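Local coordinates for protein FAD-binding oxidoreductase (Gulosibacter chungangensis, PDB 7PBG) that oxidises 4-alkylphenols, dehydrogenating 4-ethylphenol to 4-vinylphenol with the help of a covalently attached FAD, at residues A[54-60]-A[100-106]; A[246-252]-A[315-321]; A[281-285]-A[306-310]. One frame throughout, in Å; residues are numbered along the deposited sequence.

Interaction 1 (A[54-60]-A[100-106])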
ATOM      1  N   LYS A  54       1.013  11.865  31.088  1.00 22.48           N
ATOM      2  CA  LYS A  54       0.925  10.846  32.178  1.00 24.28           C
ATOM      3  C   LYS A  54      -0.487  10.267  32.208  1.00 21.80           C
ATOM      4  O   LYS A  54      -1.452  11.006  32.572  1.00 21.91           O
ATOM      5  CB  LYS A  54       1.368  11.409  33.535  1.00 26.75           C
ATOM      6  CG  LYS A  54       2.785  11.969  33.556  1.00 32.54           C
ATOM      7  CD  LYS A  54       3.836  11.019  33.905  1.00 35.37           C
ATOM      8  CE  LYS A  54       5.217  11.649  33.918  1.00 37.82           C
ATOM      9  NZ  LYS A  54       5.485  12.356  35.194  1.00 38.71           N
ATOM     10  N   GLY A  55      -0.612   8.953  31.966  1.00 21.87           N
ATOM     11  CA  GLY A  55      -1.922   8.286  32.005  1.00 21.31           C
ATOM     12  C   GLY A  55      -2.437   8.152  33.438  1.00 23.03           C
ATOM     13  O   GLY A  55      -1.622   8.258  34.396  1.00 23.54           O
ATOM     14  N   SER A  56      -3.735   7.893  33.582  1.00 26.07           N
ATOM     15  CA  SER A  56      -4.464   7.838  34.873  1.00 22.30           C
ATOM     16  C   SER A  56      -4.546   6.410  35.363  1.00 24.46           C
ATOM     17  O   SER A  56      -4.717   6.193  36.585  1.00 25.14           O
ATOM     18  CB  SER A  56      -5.842   8.379  34.744  1.00 23.27           C
ATOM     19  OG  SER A  56      -6.543   7.721  33.676  1.00 22.72           O
ATOM     20  N   ALA A  57      -4.560   5.458  34.433  1.00 22.04           N
ATOM     21  CA  ALA A  57      -4.901   4.071  34.755  1.00 21.61           C
ATOM     22  C   ALA A  57      -4.408   3.235  33.585  1.00 22.08           C
ATOM     23  O   ALA A  57      -4.190   3.799  32.488  1.00 20.03           O
ATOM     24  CB  ALA A  57      -6.386   3.912  34.966  1.00 22.22           C
ATOM     25  N   VAL A  58      -4.228   1.968  33.854  1.00 19.79           N
ATOM     26  CA  VAL A  58      -3.947   0.997  32.771  1.00 19.56           C
ATOM     27  C   VAL A  58      -4.888  -0.171  32.913  1.00 22.05           C
ATOM     28  O   VAL A  58      -5.149  -0.632  34.036  1.00 22.58           O
ATOM     29  CB  VAL A  58      -2.463   0.595  32.725  1.00 22.02           C
ATOM     30  CG1 VAL A  58      -1.975  -0.172  33.961  1.00 22.61           C
ATOM     31  CG2 VAL A  58      -2.216  -0.219  31.481  1.00 22.35           C
ATOM     32  N   ILE A  59      -5.380  -0.639  31.768  1.00 21.94           N
ATOM     33  CA  ILE A  59      -6.279  -1.806  31.696  1.00 22.11           C
ATOM     34  C   ILE A  59      -5.605  -2.829  30.788  1.00 21.92           C
ATOM     35  O   ILE A  59      -5.088  -2.456  29.729  1.00 23.19           O
ATOM     36  CB  ILE A  59      -7.660  -1.410  31.157  1.00 23.58           C
ATOM     37  CG1 ILE A  59      -8.297  -0.295  31.986  1.00 24.91           C
ATOM     38  CG2 ILE A  59      -8.538  -2.645  31.050  1.00 23.74           C
ATOM     39  CD1 ILE A  59      -9.627   0.202  31.453  1.00 24.36           C
ATOM     40  N   TRP A  60      -5.680  -4.076  31.204  1.00 22.90           N
ATOM     41  CA  TRP A  60      -5.169  -5.243  30.469  1.00 22.43           C
ATOM     42  C   TRP A  60      -6.349  -6.023  29.931  1.00 21.29           C
ATOM     43  O   TRP A  60      -6.816  -6.991  30.535  1.00 22.12           O
ATOM     44  CB  TRP A  60      -4.324  -6.068  31.440  1.00 22.47           C
ATOM     45  CG  TRP A  60      -3.129  -5.324  31.924  1.00 22.52           C
ATOM     46  CD1 TRP A  60      -2.282  -4.560  31.188  1.00 22.94           C
ATOM     47  CD2 TRP A  60      -2.627  -5.297  33.269  1.00 23.37           C
ATOM     48  NE1 TRP A  60      -1.273  -4.069  31.977  1.00 23.82           N
ATOM     49  CE2 TRP A  60      -1.455  -4.499  33.257  1.00 24.57           C
ATOM     50  CE3 TRP A  60      -3.044  -5.882  34.469  1.00 25.17           C
ATOM     51  CZ2 TRP A  60      -0.716  -4.236  34.405  1.00 25.81           C
ATOM     52  CZ3 TRP A  60      -2.298  -5.639  35.605  1.00 25.53           C
ATOM     53  CH2 TRP A  60      -1.142  -4.850  35.558  1.00 25.87           C
ATOM     54  N   THR A 100      -2.775  14.164  29.413  1.00 23.24           N
ATOM     55  CA  THR A 100      -2.692  13.787  30.830  1.00 23.12           C
ATOM     56  C   THR A 100      -4.046  13.177  31.257  1.00 22.12           C
ATOM     57  O   THR A 100      -5.059  13.767  30.896  1.00 24.47           O
ATOM     58  CB  THR A 100      -2.314  15.024  31.647  1.00 24.29           C
ATOM     59  OG1 THR A 100      -1.037  15.452  31.177  1.00 27.67           O
ATOM     60  CG2 THR A 100      -2.308  14.706  33.125  1.00 25.62           C
ATOM     61  N   GLY A 101      -4.050  12.059  31.994  1.00 20.87           N
ATOM     62  CA  GLY A 101      -5.270  11.466  32.566  1.00 21.56           C
ATOM     63  C   GLY A 101      -5.917  10.463  31.623  1.00 22.37           C
ATOM     64  O   GLY A 101      -6.904   9.837  32.025  1.00 22.59           O
ATOM     65  N   THR A 102      -5.281  10.182  30.471  1.00 23.01           N
ATOM     66  CA  THR A 102      -5.807   9.177  29.523  1.00 22.27           C
ATOM     67  C   THR A 102      -5.743   7.828  30.217  1.00 22.85           C
ATOM     68  O   THR A 102      -4.768   7.593  30.932  1.00 25.03           O
ATOM     69  CB  THR A 102      -5.075   9.260  28.195  1.00 22.02           C
ATOM     70  OG1 THR A 102      -5.383  10.556  27.664  1.00 22.87           O
ATOM     71  CG2 THR A 102      -5.473   8.162  27.209  1.00 21.07           C
ATOM     72  N   VAL A 103      -6.764   7.003  30.016  1.00 20.43           N
ATOM     73  CA  VAL A 103      -6.745   5.592  30.472  1.00 20.51           C
ATOM     74  C   VAL A 103      -5.974   4.808  29.405  1.00 21.45           C
ATOM     75  O   VAL A 103      -6.381   4.875  28.226  1.00 20.52           O
ATOM     76  CB  VAL A 103      -8.164   5.067  30.691  1.00 21.52           C
ATOM     77  CG1 VAL A 103      -8.187   3.575  30.883  1.00 22.30           C
ATOM     78  CG2 VAL A 103      -8.844   5.776  31.866  1.00 20.96           C
ATOM     79  N   LEU A 104      -4.962   4.052  29.795  1.00 19.52           N
ATOM     80  CA  LEU A 104      -4.128   3.292  28.824  1.00 19.23           C
ATOM     81  C   LEU A 104      -4.677   1.876  28.680  1.00 21.85           C
ATOM     82  O   LEU A 104      -5.080   1.246  29.733  1.00 18.84           O
ATOM     83  CB  LEU A 104      -2.701   3.293  29.327  1.00 20.52           C
ATOM     84  CG  LEU A 104      -2.171   4.661  29.778  1.00 21.24           C
ATOM     85  CD1 LEU A 104      -0.708   4.540  30.133  1.00 25.39           C
ATOM     86  CD2 LEU A 104      -2.352   5.705  28.699  1.00 21.64           C
ATOM     87  N   LEU A 105      -4.727   1.384  27.435  1.00 18.84           N
ATOM     88  CA  LEU A 105      -5.082  -0.026  27.169  1.00 21.39           C
ATOM     89  C   LEU A 105      -3.805  -0.708  26.695  1.00 20.94           C
ATOM     90  O   LEU A 105      -3.447  -0.509  25.571  1.00 20.57           O
ATOM     91  CB  LEU A 105      -6.178  -0.153  26.107  1.00 21.03           C
ATOM     92  CG  LEU A 105      -7.604   0.099  26.569  1.00 26.64           C
ATOM     93  CD1 LEU A 105      -7.745   1.374  27.376  1.00 30.95           C
ATOM     94  CD2 LEU A 105      -8.575   0.054  25.394  1.00 25.83           C
ATOM     95  N   HIS A 106      -3.179  -1.531  27.532  1.00 18.98           N
ATOM     96  CA  HIS A 106      -2.037  -2.357  27.092  1.00 19.39           C
ATOM     97  C   HIS A 106      -2.582  -3.708  26.612  1.00 20.93           C
ATOM     98  O   HIS A 106      -2.687  -4.638  27.410  1.00 19.90           O
ATOM     99  CB  HIS A 106      -1.010  -2.436  28.201  1.00 19.69           C
ATOM    100  CG  HIS A 106       0.173  -3.243  27.829  1.00 19.06           C
ATOM    101  ND1 HIS A 106       1.007  -3.757  28.755  1.00 21.23           N
ATOM    102  CD2 HIS A 106       0.580  -3.690  26.635  1.00 19.15           C
ATOM    103  CE1 HIS A 106       1.937  -4.480  28.144  1.00 21.82           C
ATOM    104  NE2 HIS A 106       1.706  -4.440  26.845  1.00 21.16           N
TER
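Ile59 lays its CD1 on CG1 of Val103, 3.7 Å away, on the sheet face that Ala57 and Leu105 also occupy. The opposite face carries Val58 and Leu104, where Val58 CG2 lies 4.1 Å from Leu104 CB. Residues paired across neighbouring strands project to the same face, as Ile59 and Leu105 do. Here the strand axes come within 4.6 Å and their directions diverge by 29°. The backbone bonds follow the parallel pattern, in which one residue bonds to two flanking partners: Leu104 N donates to Ala57 O (2.8 Å), Ile59 N to Leu104 O (2.8 Å) and His106 N to Ile59 O (3.1 Å). The pairing runs on into the preceding loops, where Gly101 N meets Lys54 O at 2.9 Å, Ser56 N meets Thr102 O at 2.9 Å, and Ser56 OG donates to Gly101 O at 2.7 Å. Gly101 has a positive phi, and a CB on Gly55 would clash with Leu104 CG, so glycine suits both positions. Trp60 and His106 meet obliquely, each also bonded to the Tyr41 hydroxyl. Within the FAD-binding domain, strand 103-106 lies between strands 57-59 and 81-84, which helix 64-77 joins in a beta-alpha-beta crossover, while strand 31-32 runs antiparallel beyond 57-59 and helix 12-26 covers the Ala57, Ile59 and Val103 face.

Interaction 2 (A[246-252]-A[315-321])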
ATOM      1  N   ALA A 246      29.601  -5.378   4.998  1.00 17.99           N
ATOM      2  CA  ALA A 246      29.909  -4.091   5.642  1.00 19.18           C
ATOM      3  C   ALA A 246      30.852  -3.376   4.700  1.00 19.34           C
ATOM      4  O   ALA A 246      31.795  -4.022   4.153  1.00 20.21           O
ATOM      5  CB  ALA A 246      30.522  -4.279   7.003  1.00 19.48           C
ATOM      6  N   ILE A 247      30.620  -2.110   4.479  1.00 19.07           N
ATOM      7  CA  ILE A 247      31.507  -1.281   3.624  1.00 18.79           C
ATOM      8  C   ILE A 247      31.924  -0.067   4.432  1.00 16.72           C
ATOM      9  O   ILE A 247      31.044   0.647   4.895  1.00 17.71           O
ATOM     10  CB  ILE A 247      30.855  -0.869   2.293  1.00 19.62           C
ATOM     11  CG1 ILE A 247      29.927  -1.965   1.740  1.00 19.26           C
ATOM     12  CG2 ILE A 247      31.964  -0.519   1.333  1.00 18.29           C
ATOM     13  CD1 ILE A 247      29.316  -1.629   0.437  1.00 20.79           C
ATOM     14  N   TYR A 248      33.213   0.064   4.654  1.00 17.13           N
ATOM     15  CA  TYR A 248      33.758   1.114   5.542  1.00 16.76           C
ATOM     16  C   TYR A 248      34.333   2.236   4.696  1.00 18.35           C
ATOM     17  O   TYR A 248      35.169   1.978   3.809  1.00 18.79           O
ATOM     18  CB  TYR A 248      34.832   0.533   6.443  1.00 17.88           C
ATOM     19  CG  TYR A 248      34.366  -0.703   7.159  1.00 18.08           C
ATOM     20  CD1 TYR A 248      33.448  -0.628   8.187  1.00 17.94           C
ATOM     21  CD2 TYR A 248      34.864  -1.938   6.821  1.00 20.09           C
ATOM     22  CE1 TYR A 248      33.025  -1.754   8.866  1.00 18.41           C
ATOM     23  CE2 TYR A 248      34.463  -3.078   7.492  1.00 20.58           C
ATOM     24  CZ  TYR A 248      33.552  -2.979   8.527  1.00 20.25           C
ATOM     25  OH  TYR A 248      33.183  -4.112   9.178  1.00 22.61           O
ATOM     26  N   PHE A 249      33.988   3.466   5.041  1.00 17.54           N
ATOM     27  CA  PHE A 249      34.491   4.653   4.309  1.00 18.31           C
ATOM     28  C   PHE A 249      35.299   5.482   5.298  1.00 19.55           C
ATOM     29  O   PHE A 249      34.854   5.714   6.444  1.00 18.38           O
ATOM     30  CB  PHE A 249      33.305   5.386   3.697  1.00 17.61           C
ATOM     31  CG  PHE A 249      32.556   4.518   2.726  1.00 17.66           C
ATOM     32  CD1 PHE A 249      32.967   4.415   1.420  1.00 19.36           C
ATOM     33  CD2 PHE A 249      31.525   3.695   3.169  1.00 18.58           C
ATOM     34  CE1 PHE A 249      32.321   3.572   0.547  1.00 18.12           C
ATOM     35  CE2 PHE A 249      30.839   2.880   2.284  1.00 17.64           C
ATOM     36  CZ  PHE A 249      31.250   2.801   0.977  1.00 19.33           C
ATOM     37  N   GLU A 250      36.475   5.916   4.855  1.00 19.71           N
ATOM     38  CA  GLU A 250      37.507   6.492   5.743  1.00 21.78           C
ATOM     39  C   GLU A 250      37.193   7.964   6.063  1.00 21.69           C
ATOM     40  O   GLU A 250      37.913   8.537   6.892  1.00 22.37           O
ATOM     41  CB  GLU A 250      38.880   6.283   5.089  1.00 23.85           C
ATOM     42  CG  GLU A 250      39.149   7.211   3.943  1.00 25.91           C
ATOM     43  CD  GLU A 250      40.559   7.129   3.369  1.00 27.15           C
ATOM     44  OE1 GLU A 250      41.289   6.231   3.773  1.00 25.38           O
ATOM     45  OE2 GLU A 250      40.866   7.936   2.474  1.00 32.42           O
ATOM     46  N   ASN A 251      36.319   8.621   5.293  1.00 19.68           N
ATOM     47  CA  ASN A 251      36.169  10.087   5.418  1.00 21.80           C
ATOM     48  C   ASN A 251      34.729  10.438   5.787  1.00 20.06           C
ATOM     49  O   ASN A 251      33.805   9.915   5.137  1.00 21.33           O
ATOM     50  CB  ASN A 251      36.613  10.762   4.117  1.00 24.70           C
ATOM     51  CG  ASN A 251      37.013  12.204   4.306  1.00 28.84           C
ATOM     52  OD1 ASN A 251      36.318  13.018   4.936  1.00 26.66           O
ATOM     53  ND2 ASN A 251      38.186  12.531   3.774  1.00 36.24           N
ATOM     54  N   GLU A 252      34.537  11.386   6.690  1.00 20.19           N
ATOM     55  CA  GLU A 252      33.186  11.926   6.940  1.00 23.52           C
ATOM     56  C   GLU A 252      32.609  12.474   5.642  1.00 22.82           C
ATOM     57  O   GLU A 252      31.374  12.528   5.510  1.00 21.37           O
ATOM     58  CB  GLU A 252      33.182  13.065   7.947  1.00 26.76           C
ATOM     59  CG  GLU A 252      33.184  12.573   9.352  1.00 34.12           C
ATOM     60  CD  GLU A 252      32.833  13.635  10.371  1.00 37.66           C
ATOM     61  OE1 GLU A 252      32.190  14.626   9.990  1.00 32.31           O
ATOM     62  OE2 GLU A 252      33.195  13.431  11.552  1.00 45.90           O
ATOM     63  N   ILE A 315      36.579   0.328  11.726  1.00 20.39           N
ATOM     64  CA  ILE A 315      35.409   0.542  10.834  1.00 19.89           C
ATOM     65  C   ILE A 315      35.658   1.788   9.948  1.00 18.61           C
ATOM     66  O   ILE A 315      36.760   1.907   9.379  1.00 19.79           O
ATOM     67  CB  ILE A 315      34.113   0.502  11.672  1.00 18.49           C
ATOM     68  CG1 ILE A 315      34.065   1.546  12.785  1.00 19.24           C
ATOM     69  CG2 ILE A 315      33.960  -0.884  12.300  1.00 20.78           C
ATOM     70  CD1 ILE A 315      32.779   1.495  13.571  1.00 19.21           C
ATOM     71  N   GLY A 316      34.676   2.649   9.777  1.00 19.10           N
ATOM     72  CA  GLY A 316      34.835   3.879   8.967  1.00 18.98           C
ATOM     73  C   GLY A 316      34.084   4.996   9.631  1.00 18.04           C
ATOM     74  O   GLY A 316      33.270   4.712  10.508  1.00 19.00           O
ATOM     75  N   HIS A 317      34.260   6.228   9.165  1.00 17.78           N
ATOM     76  CA  HIS A 317      33.385   7.335   9.598  1.00 17.50           C
ATOM     77  C   HIS A 317      31.938   7.081   9.147  1.00 19.40           C
ATOM     78  O   HIS A 317      31.018   7.603   9.811  1.00 18.84           O
ATOM     79  CB  HIS A 317      33.929   8.641   9.033  1.00 18.75           C
ATOM     80  CG  HIS A 317      35.059   9.167   9.843  1.00 18.51           C
ATOM     81  ND1 HIS A 317      34.868   9.739  11.086  1.00 20.30           N
ATOM     82  CD2 HIS A 317      36.395   9.147   9.647  1.00 19.38           C
ATOM     83  CE1 HIS A 317      36.039  10.063  11.597  1.00 21.86           C
ATOM     84  NE2 HIS A 317      36.996   9.719  10.741  1.00 21.14           N
ATOM     85  N   TRP A 318      31.754   6.388   8.013  1.00 17.96           N
ATOM     86  CA  TRP A 318      30.471   5.892   7.474  1.00 16.91           C
ATOM     87  C   TRP A 318      30.648   4.397   7.254  1.00 18.18           C
ATOM     88  O   TRP A 318      31.734   3.984   6.778  1.00 19.28           O
ATOM     89  CB  TRP A 318      30.059   6.608   6.180  1.00 16.19           C
ATOM     90  CG  TRP A 318      29.758   8.048   6.431  1.00 17.50           C
ATOM     91  CD1 TRP A 318      30.538   9.120   6.128  1.00 18.63           C
ATOM     92  CD2 TRP A 318      28.591   8.568   7.099  1.00 17.46           C
ATOM     93  NE1 TRP A 318      29.934  10.267   6.573  1.00 18.55           N
ATOM     94  CE2 TRP A 318      28.740   9.968   7.152  1.00 17.22           C
ATOM     95  CE3 TRP A 318      27.433   7.980   7.614  1.00 18.72           C
ATOM     96  CZ2 TRP A 318      27.760  10.798   7.716  1.00 16.25           C
ATOM     97  CZ3 TRP A 318      26.470   8.784   8.184  1.00 18.13           C
ATOM     98  CH2 TRP A 318      26.641  10.173   8.218  1.00 17.80           C
ATOM     99  N   ILE A 319      29.623   3.645   7.609  1.00 17.84           N
ATOM    100  CA  ILE A 319      29.564   2.206   7.332  1.00 18.26           C
ATOM    101  C   ILE A 319      28.249   1.946   6.603  1.00 18.11           C
ATOM    102  O   ILE A 319      27.166   2.361   7.083  1.00 18.14           O
ATOM    103  CB  ILE A 319      29.661   1.398   8.642  1.00 18.16           C
ATOM    104  CG1 ILE A 319      30.774   1.877   9.574  1.00 18.50           C
ATOM    105  CG2 ILE A 319      29.753  -0.070   8.315  1.00 17.67           C
ATOM    106  CD1 ILE A 319      30.364   2.904  10.580  1.00 18.43           C
ATOM    107  N   VAL A 320      28.345   1.243   5.496  1.00 17.73           N
ATOM    108  CA  VAL A 320      27.187   0.659   4.773  1.00 18.86           C
ATOM    109  C   VAL A 320      27.056  -0.789   5.215  1.00 18.51           C
ATOM    110  O   VAL A 320      28.030  -1.497   5.145  1.00 19.15           O
ATOM    111  CB  VAL A 320      27.318   0.782   3.256  1.00 18.48           C
ATOM    112  CG1 VAL A 320      26.217   0.039   2.521  1.00 21.56           C
ATOM    113  CG2 VAL A 320      27.385   2.258   2.860  1.00 19.92           C
ATOM    114  N   TYR A 321      25.861  -1.164   5.646  1.00 17.11           N
ATOM    115  CA  TYR A 321      25.506  -2.573   5.859  1.00 17.20           C
ATOM    116  C   TYR A 321      24.384  -2.957   4.901  1.00 16.60           C
ATOM    117  O   TYR A 321      23.386  -2.233   4.802  1.00 17.86           O
ATOM    118  CB  TYR A 321      25.045  -2.797   7.295  1.00 17.34           C
ATOM    119  CG  TYR A 321      26.125  -2.598   8.321  1.00 16.86           C
ATOM    120  CD1 TYR A 321      27.089  -3.576   8.542  1.00 16.89           C
ATOM    121  CD2 TYR A 321      26.179  -1.448   9.087  1.00 17.93           C
ATOM    122  CE1 TYR A 321      28.068  -3.408   9.502  1.00 18.11           C
ATOM    123  CE2 TYR A 321      27.190  -1.245   9.998  1.00 18.78           C
ATOM    124  CZ  TYR A 321      28.113  -2.241  10.240  1.00 17.94           C
ATOM    125  OH  TYR A 321      29.067  -2.009  11.180  1.00 19.02           O
TER
HETATM  126  O   HOH W   1      31.343  -3.814  11.138  1.00 20.07           O
HETATM  127  O   HOH W   2      32.556  11.046  11.965  1.00 30.69           O
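Antiparallel strands satisfy their backbones in reciprocal pairs, and strands 246-249 and 318-321 begin as a regular example. Ile247 N donates to Val320 O (2.7 Å), and Val320 N returns the bond to Ile247 O (2.8 Å). At the next hydrogen-bonded pair, Phe249 N still reaches Trp318 O (2.9 Å), but Phe249 O receives only a weak bond from His317 N (2.8 Å, bent to 121°). His317 and Trp318 both face Phe249, a classic beta bulge. A CB on Gly316 would run into Phe249 O. Ala246 and Tyr248 bond through their backbones to Glu351 and Arg349, and Ile319 and Tyr321 to Arg279 and Ile277, so both strands are interior to the large antiparallel sheet. Past the bulge, the indole takes over: Trp318 NE1 donates to Glu252 O at 2.9 Å. A water then links the acid to the imidazole, donating to Glu252 OE2 (2.5 Å) and lying 2.8 Å from His317 ND1. Lys417 forms a salt bridge with the other carboxylate oxygen, and Gln307 is hydrogen-bonded to His317 NE2. A second water joins Tyr248 OH (2.7 Å) to Tyr321 OH (2.9 Å), and Tyr321 OH also bonds Asp284. Phe249 CE2 packs 3.6 Å from Val320 CG2. Thus strand pairing need not satisfy every polar group: where it breaks at the bulge, an indole NH, a water and partners outside the two segments take up groups it does not.

Interaction 3 (A[281-285]-A[306-310])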
ATOM      1  N   VAL A 281      30.052   6.641  12.457  1.00 19.09           N
ATOM      2  CA  VAL A 281      30.873   5.842  13.415  1.00 18.93           C
ATOM      3  C   VAL A 281      30.258   5.932  14.807  1.00 18.05           C
ATOM      4  O   VAL A 281      30.252   4.896  15.566  1.00 18.70           O
ATOM      5  CB  VAL A 281      32.354   6.245  13.390  1.00 19.88           C
ATOM      6  CG1 VAL A 281      32.610   7.659  13.829  1.00 21.64           C
ATOM      7  CG2 VAL A 281      33.162   5.269  14.233  1.00 21.37           C
ATOM      8  N   THR A 282      29.683   7.055  15.184  1.00 17.18           N
ATOM      9  CA  THR A 282      29.152   7.165  16.557  1.00 18.90           C
ATOM     10  C   THR A 282      28.051   6.125  16.787  1.00 19.44           C
ATOM     11  O   THR A 282      27.988   5.538  17.915  1.00 18.37           O
ATOM     12  CB  THR A 282      28.625   8.574  16.823  1.00 20.67           C
ATOM     13  OG1 THR A 282      29.673   9.467  16.450  1.00 20.95           O
ATOM     14  CG2 THR A 282      28.288   8.783  18.282  1.00 19.36           C
ATOM     15  N   PHE A 283      27.201   5.887  15.786  1.00 19.93           N
ATOM     16  CA  PHE A 283      26.064   4.955  15.952  1.00 18.13           C
ATOM     17  C   PHE A 283      26.655   3.571  16.181  1.00 19.24           C
ATOM     18  O   PHE A 283      26.315   2.881  17.151  1.00 18.64           O
ATOM     19  CB  PHE A 283      25.133   5.099  14.752  1.00 19.75           C
ATOM     20  CG  PHE A 283      23.738   4.574  14.954  1.00 21.11           C
ATOM     21  CD1 PHE A 283      22.724   5.061  14.163  1.00 22.23           C
ATOM     22  CD2 PHE A 283      23.443   3.635  15.926  1.00 21.39           C
ATOM     23  CE1 PHE A 283      21.433   4.597  14.321  1.00 22.41           C
ATOM     24  CE2 PHE A 283      22.142   3.181  16.102  1.00 23.88           C
ATOM     25  CZ  PHE A 283      21.152   3.616  15.255  1.00 21.52           C
ATOM     26  N   ASP A 284      27.597   3.163  15.322  1.00 20.83           N
ATOM     27  CA  ASP A 284      28.184   1.816  15.494  1.00 19.51           C
ATOM     28  C   ASP A 284      28.896   1.743  16.838  1.00 19.95           C
ATOM     29  O   ASP A 284      28.762   0.724  17.539  1.00 19.51           O
ATOM     30  CB  ASP A 284      29.128   1.432  14.350  1.00 20.86           C
ATOM     31  CG  ASP A 284      28.526   0.524  13.276  1.00 20.97           C
ATOM     32  OD1 ASP A 284      27.293   0.190  13.338  1.00 23.47           O
ATOM     33  OD2 ASP A 284      29.320   0.127  12.390  1.00 22.45           O
ATOM     34  N   ALA A 285      29.719   2.727  17.165  1.00 20.79           N
ATOM     35  CA  ALA A 285      30.465   2.736  18.440  1.00 19.57           C
ATOM     36  C   ALA A 285      29.489   2.547  19.608  1.00 19.93           C
ATOM     37  O   ALA A 285      29.712   1.721  20.479  1.00 18.93           O
ATOM     38  CB  ALA A 285      31.246   4.027  18.539  1.00 20.43           C
ATOM     39  N   LYS A 306      36.172  10.726  17.394  1.00 19.60           N
ATOM     40  CA  LYS A 306      35.499   9.936  16.331  1.00 19.70           C
ATOM     41  C   LYS A 306      36.558   9.129  15.579  1.00 19.66           C
ATOM     42  O   LYS A 306      36.277   8.005  15.220  1.00 21.35           O
ATOM     43  CB  LYS A 306      34.662  10.871  15.456  1.00 19.47           C
ATOM     44  CG  LYS A 306      33.510  11.489  16.235  1.00 19.94           C
ATOM     45  CD  LYS A 306      32.852  12.602  15.453  1.00 23.58           C
ATOM     46  CE  LYS A 306      31.752  13.339  16.189  1.00 25.90           C
ATOM     47  NZ  LYS A 306      31.205  14.450  15.340  1.00 28.30           N
ATOM     48  N   GLN A 307      37.727   9.691  15.376  1.00 19.97           N
ATOM     49  CA  GLN A 307      38.835   9.008  14.685  1.00 20.01           C
ATOM     50  C   GLN A 307      39.286   7.841  15.564  1.00 19.53           C
ATOM     51  O   GLN A 307      39.615   6.789  15.033  1.00 19.31           O
ATOM     52  CB  GLN A 307      39.978   9.954  14.345  1.00 21.33           C
ATOM     53  CG  GLN A 307      40.924   9.332  13.339  1.00 20.01           C
ATOM     54  CD  GLN A 307      40.262   9.072  12.000  1.00 21.17           C
ATOM     55  OE1 GLN A 307      39.672   9.981  11.403  1.00 22.09           O
ATOM     56  NE2 GLN A 307      40.337   7.841  11.523  1.00 22.83           N
ATOM     57  N   ARG A 308      39.373   8.036  16.862  1.00 21.59           N
ATOM     58  CA  ARG A 308      39.718   6.908  17.774  1.00 18.94           C
ATOM     59  C   ARG A 308      38.712   5.759  17.578  1.00 18.98           C
ATOM     60  O   ARG A 308      39.108   4.577  17.504  1.00 19.89           O
ATOM     61  CB  ARG A 308      39.766   7.326  19.249  1.00 20.96           C
ATOM     62  CG  ARG A 308      40.928   8.238  19.591  1.00 22.89           C
ATOM     63  CD  ARG A 308      41.057   8.359  21.098  1.00 21.86           C
ATOM     64  NE  ARG A 308      40.167   9.330  21.696  1.00 22.49           N
ATOM     65  CZ  ARG A 308      40.335  10.639  21.699  1.00 21.64           C
ATOM     66  NH1 ARG A 308      41.409  11.153  21.118  1.00 23.58           N
ATOM     67  NH2 ARG A 308      39.452  11.430  22.316  1.00 21.99           N
ATOM     68  N   MET A 309      37.413   6.052  17.502  1.00 19.46           N
ATOM     69  CA  MET A 309      36.367   5.041  17.219  1.00 18.27           C
ATOM     70  C   MET A 309      36.695   4.327  15.898  1.00 18.44           C
ATOM     71  O   MET A 309      36.703   3.086  15.874  1.00 18.69           O
ATOM     72  CB  MET A 309      34.983   5.667  17.146  1.00 18.27           C
ATOM     73  CG  MET A 309      34.580   6.386  18.393  1.00 18.41           C
ATOM     74  SD  MET A 309      33.029   7.236  18.108  1.00 19.97           S
ATOM     75  CE  MET A 309      32.998   8.410  19.460  1.00 21.06           C
ATOM     76  N   VAL A 310      36.916   5.098  14.829  1.00 17.48           N
ATOM     77  CA  VAL A 310      37.202   4.511  13.499  1.00 17.39           C
ATOM     78  C   VAL A 310      38.388   3.570  13.636  1.00 17.50           C
ATOM     79  O   VAL A 310      38.309   2.447  13.099  1.00 21.08           O
ATOM     80  CB  VAL A 310      37.451   5.572  12.407  1.00 16.97           C
ATOM     81  CG1 VAL A 310      37.960   4.901  11.149  1.00 18.93           C
ATOM     82  CG2 VAL A 310      36.186   6.369  12.206  1.00 20.22           C
TER
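With no hydrogen bond between them, segments 281-285 and 306-310, parts of helices 281-288 and 303-313, meet by van der Waals packing, the segment axes 9.7 Å apart at closest approach and inclined at 60°. The principal bump is Val281, which gives up 76 Å² to the other segment and enters the hollow formed by Lys306, Met309 and Val310. Its CG2 rests 3.5 Å from Met309 CB and 3.8 Å from Val310 CG2, while its CG1 lies 3.9 Å from Lys306 O. These helices belong to the connection between strands 277-280 and 318-326, neighbours in a large antiparallel sheet consistent with the cap domain of the vanillyl-alcohol oxidase family of flavoproteins. Met309 answers in the reverse direction. With chi2 trans, its side chain extends toward the first helix, bringing SD to 3.7 Å from Ala285 CB and 4.2 Å from Thr282 CA. The small alanine, one turn after Val281, provides a shallow place for the sulfur. At the edge, Thr282 OG1 comes no closer than 4.3 Å to Lys306 CG. Met309 also touches Trp294, and Thr282 meets Leu301, both in the loop between the helices, whereas Phe283 turns from this interface to pack on Leu428 of strand 426-433.

Interaction 1 comes first along the chain and lies apart, in the small mixed sheet of the FAD-binding domain; its centre is 44 Å from that of interaction 2 and 40 Å from that of interaction 3, across the chain's centre. The other two lie 10 Å apart, centre to centre. Interaction 2 pairs two strands of the eight-stranded antiparallel sheet, and the helices of interaction 3 belong to the chain between those strands, with helix 303-313 leading directly into strand 318-326. They touch through probable hydrogen bonds from Tyr321 to Asp284 and His317 to Gln307. The three thus illustrate a two-part flavoenzyme, with FAD between a nucleotide-binding portion and a sheet with its attached helices.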